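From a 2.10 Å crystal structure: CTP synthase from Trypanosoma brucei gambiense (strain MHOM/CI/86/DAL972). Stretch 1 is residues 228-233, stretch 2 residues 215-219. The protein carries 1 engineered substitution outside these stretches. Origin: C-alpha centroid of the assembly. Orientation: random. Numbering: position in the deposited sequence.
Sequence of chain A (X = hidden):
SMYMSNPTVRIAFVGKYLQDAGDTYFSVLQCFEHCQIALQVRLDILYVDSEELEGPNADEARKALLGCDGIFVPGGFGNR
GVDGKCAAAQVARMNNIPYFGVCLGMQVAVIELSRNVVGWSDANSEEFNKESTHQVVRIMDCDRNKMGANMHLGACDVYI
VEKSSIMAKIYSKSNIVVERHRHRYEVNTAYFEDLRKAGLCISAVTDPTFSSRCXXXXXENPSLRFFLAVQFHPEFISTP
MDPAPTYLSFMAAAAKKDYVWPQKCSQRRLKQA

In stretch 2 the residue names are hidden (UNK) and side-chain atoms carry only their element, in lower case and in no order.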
ATOM      1  N   LEU A 228      -5.316   3.865  -1.234  1.00  8.88           N
ATOM      2  CA  LEU A 228      -4.893   3.495   0.104  1.00  8.93           C
ATOM      3  C   LEU A 228      -3.651   2.623  -0.014  1.00  8.78           C
ATOM      4  O   LEU A 228      -3.595   1.752  -0.864  1.00  9.02           O
ATOM      5  CB  LEU A 228      -6.013   2.705   0.803  1.00  9.17           C
ATOM      6  CG  LEU A 228      -5.645   1.921   2.064  1.00  9.08           C
ATOM      7  CD1 LEU A 228      -5.241   2.862   3.186  1.00  9.28           C
ATOM      8  CD2 LEU A 228      -6.813   1.048   2.488  1.00  9.30           C
ATOM      9  N   ALA A 229      -2.663   2.855   0.834  1.00  8.67           N
ATOM     10  CA  ALA A 229      -1.509   1.971   0.899  1.00  8.77           C
ATOM     11  C   ALA A 229      -0.985   1.928   2.312  1.00  8.73           C
ATOM     12  O   ALA A 229      -0.963   2.948   2.997  1.00  8.83           O
ATOM     13  CB  ALA A 229      -0.423   2.403  -0.078  1.00  8.84           C
ATOM     14  N   VAL A 230      -0.587   0.737   2.743  1.00  8.69           N
ATOM     15  CA  VAL A 230      -0.220   0.499   4.125  1.00  8.92           C
ATOM     16  C   VAL A 230       1.182  -0.113   4.220  1.00  9.41           C
ATOM     17  O   VAL A 230       1.623  -0.802   3.306  1.00  9.72           O
ATOM     18  CB  VAL A 230      -1.272  -0.384   4.837  1.00  8.70           C
ATOM     19  CG1 VAL A 230      -2.595   0.362   4.942  1.00  8.69           C
ATOM     20  CG2 VAL A 230      -1.482  -1.723   4.124  1.00  8.56           C
ATOM     21  N   GLN A 231       1.869   0.147   5.328  1.00  9.99           N
ATOM     22  CA  GLN A 231       3.203  -0.402   5.565  1.00 10.59           C
ATOM     23  C   GLN A 231       3.122  -1.847   6.035  1.00 10.23           C
ATOM     24  O   GLN A 231       3.851  -2.711   5.544  1.00  9.61           O
ATOM     25  CB  GLN A 231       3.957   0.448   6.589  1.00 11.29           C
ATOM     26  CG  GLN A 231       5.398   0.024   6.858  1.00 12.01           C
ATOM     27  CD  GLN A 231       6.342   0.351   5.722  1.00 12.71           C
ATOM     28  OE1 GLN A 231       6.256  -0.222   4.641  1.00 13.92           O
ATOM     29  NE2 GLN A 231       7.272   1.267   5.973  1.00 13.79           N
ATOM     30  N   PHE A 232       2.242  -2.089   7.005  1.00 10.42           N
ATOM     31  CA  PHE A 232       1.949  -3.444   7.493  1.00 10.59           C
ATOM     32  C   PHE A 232       1.426  -4.370   6.395  1.00 10.73           C
ATOM     33  O   PHE A 232       1.029  -3.915   5.316  1.00 10.86           O
ATOM     34  CB  PHE A 232       0.987  -3.434   8.704  1.00 10.84           C
ATOM     35  CG  PHE A 232      -0.338  -2.753   8.459  1.00 10.80           C
ATOM     36  CD1 PHE A 232      -0.503  -1.405   8.738  1.00 10.95           C
ATOM     37  CD2 PHE A 232      -1.427  -3.463   7.971  1.00 11.08           C
ATOM     38  CE1 PHE A 232      -1.720  -0.768   8.521  1.00 11.10           C
ATOM     39  CE2 PHE A 232      -2.651  -2.834   7.767  1.00 11.15           C
ATOM     40  CZ  PHE A 232      -2.790  -1.483   8.025  1.00 10.97           C
ATOM     41  N   HIS A 233       1.458  -5.671   6.678  1.00 10.95           N
ATOM     42  CA  HIS A 233       0.948  -6.701   5.777  1.00 11.13           C
ATOM     43  C   HIS A 233      -0.400  -7.159   6.316  1.00 11.37           C
ATOM     44  O   HIS A 233      -0.454  -7.997   7.238  1.00 11.80           O
ATOM     45  CB  HIS A 233       1.900  -7.888   5.703  1.00 11.36           C
ATOM     46  CG  HIS A 233       3.186  -7.587   5.005  1.00 11.71           C
ATOM     47  ND1 HIS A 233       3.453  -8.001   3.716  1.00 11.88           N
ATOM     48  CD2 HIS A 233       4.280  -6.907   5.417  1.00 11.62           C
ATOM     49  CE1 HIS A 233       4.660  -7.594   3.368  1.00 11.68           C
ATOM     50  NE2 HIS A 233       5.185  -6.933   4.384  1.00 11.85           N
ATOM     51  N   UNK A 215       6.588   6.614  12.447  1.00 16.40           N
ATOM     52  CA  UNK A 215       6.601   5.683  11.318  1.00 16.03           C
ATOM     53  C   UNK A 215       5.238   5.702  10.640  1.00 14.81           C
ATOM     54  O   UNK A 215       4.213   5.473  11.298  1.00 14.35           O
ATOM     55  c   UNK A 215       8.238   4.130  12.539  1.00 17.88           C
ATOM     56  c   UNK A 215      10.734   2.420  13.740  1.00 20.14           C
ATOM     57  c   UNK A 215       8.319   2.799  13.276  1.00 18.67           C
ATOM     58  n   UNK A 215      11.717   2.449  14.640  1.00 20.65           N
ATOM     59  c   UNK A 215       6.930   4.268  11.772  1.00 16.70           C
ATOM     60  n   UNK A 215      11.003   2.037  12.485  1.00 20.03           N
ATOM     61  n   UNK A 215       9.505   2.760  14.124  1.00 19.24           N
ATOM     62  N   UNK A 216       5.224   5.981   9.338  1.00 12.92           N
ATOM     63  CA  UNK A 216       3.975   6.028   8.585  1.00 12.72           C
ATOM     64  C   UNK A 216       3.482   4.603   8.349  1.00 12.42           C
ATOM     65  O   UNK A 216       4.196   3.776   7.795  1.00 12.27           O
ATOM     66  c   UNK A 216       4.121   6.766   7.236  1.00 12.15           C
ATOM     67  c   UNK A 216       2.819   6.699   6.437  1.00 12.12           C
ATOM     68  c   UNK A 216       4.517   8.218   7.469  1.00 12.50           C
ATOM     69  N   UNK A 217       2.260   4.338   8.792  1.00 12.49           N
ATOM     70  CA  UNK A 217       1.630   3.037   8.654  1.00 12.71           C
ATOM     71  C   UNK A 217       0.594   3.010   7.536  1.00 11.51           C
ATOM     72  O   UNK A 217       0.340   1.951   6.987  1.00 10.91           O
ATOM     73  c   UNK A 217       0.982   2.626   9.980  1.00 14.30           C
ATOM     74  c   UNK A 217       1.981   2.259  11.073  1.00 15.72           C
ATOM     75  o   UNK A 217       2.392   0.173   9.891  1.00 18.54           O
ATOM     76  o   UNK A 217       3.411   0.498  11.783  1.00 21.57           O
ATOM     77  c   UNK A 217       2.630   0.884  10.896  1.00 17.54           C
ATOM     78  N   UNK A 218       0.006   4.158   7.196  1.00 10.91           N
ATOM     79  CA  UNK A 218      -0.944   4.241   6.096  1.00 10.54           C
ATOM     80  C   UNK A 218      -0.995   5.614   5.460  1.00 10.35           C
ATOM     81  O   UNK A 218      -0.963   6.643   6.153  1.00  9.64           O
ATOM     82  c   UNK A 218      -2.340   3.853   6.559  1.00 10.69           C
ATOM     83  N   UNK A 219      -1.102   5.605   4.131  1.00 10.30           N
ATOM     84  CA  UNK A 219      -1.290   6.818   3.345  1.00 10.49           C
ATOM     85  C   UNK A 219      -2.508   6.655   2.441  1.00 10.71           C
ATOM     86  O   UNK A 219      -2.841   5.546   2.005  1.00 10.20           O
ATOM     87  c   UNK A 219       0.204   6.188   1.381  1.00 10.14           C
ATOM     88  c   UNK A 219      -0.042   7.189   2.506  1.00 10.11           C
ATOM     89  c   UNK A 219       1.180   7.295   3.411  1.00 10.19           C
TER

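Position 215 carries seven side-chain atoms: three carbons in a row, a nitrogen, then a carbon bearing two more nitrogens. That is an unbranched chain ending in a guanidinium group. It touches nothing on stretch 1. Its terminal nitrogens are hydrogen-bonded elsewhere in the structure. The residue is arginine, R215.

Position 216 has three side-chain carbons, one bonded to the backbone and carrying the other two. CA-to-CB points sideways to stretch 1, and the side chain stays out of contact with it. The contact is made by the backbone: O of 216 lies 3.5 Å from CB of Q231. The residue is valine, V216.

Position 217 has three carbons in a chain, the third carrying two oxygens. This is a carboxylate at the end of two methylenes. CA-to-CB points sideways, but the end of the chain comes nearer to stretch 1. One oxygen sits 3.5 Å from CD1 of F232, at the ring edge and near the ring plane. The residue is glutamate, E217, and that oxygen is OE1. OE1 is also 3.7 Å from CB of Q231. Both carboxylate oxygens are hydrogen-bonded elsewhere in the structure. The backbone O of E217 accepts a hydrogen bond from N of Q231 at 2.9 Å.

Position 218 has a single side-chain carbon. It lies 3.9 Å from CG1 of V230, on the same face of the sheet. The residue is alanine, A218. It pairs with V230 at a non-hydrogen-bonded site, where the CA atoms of A218 and V230 are 4.3 Å apart.

Position 219 again has three carbons, one carrying two. A branch carbon lies 4.1 Å from CB of A229. The residue is valine, V219, and that carbon is CG2. V219 and A229 form a hydrogen-bonded pair. N of V219 donates to O of A229 at 2.9 Å, and N of A229 donates to O of V219, also at 2.9 Å.

The contact is an antiparallel pairing of two strands, held mainly through the backbone. The three hydrogen bonds are of ordinary length and nearly straight. CA-H...O contacts fill in between them: CA of V230 is 3.3 Å from O of E217, and CA of A218 is 3.4 Å from O of A229. Side chains add small apolar contacts, V230 with A218 on one face and A229 with V219 on the other. Beyond the strand end at V230, E217 extends the contact to Q231 and F232.

Stretch 2 215-219: RVEAV
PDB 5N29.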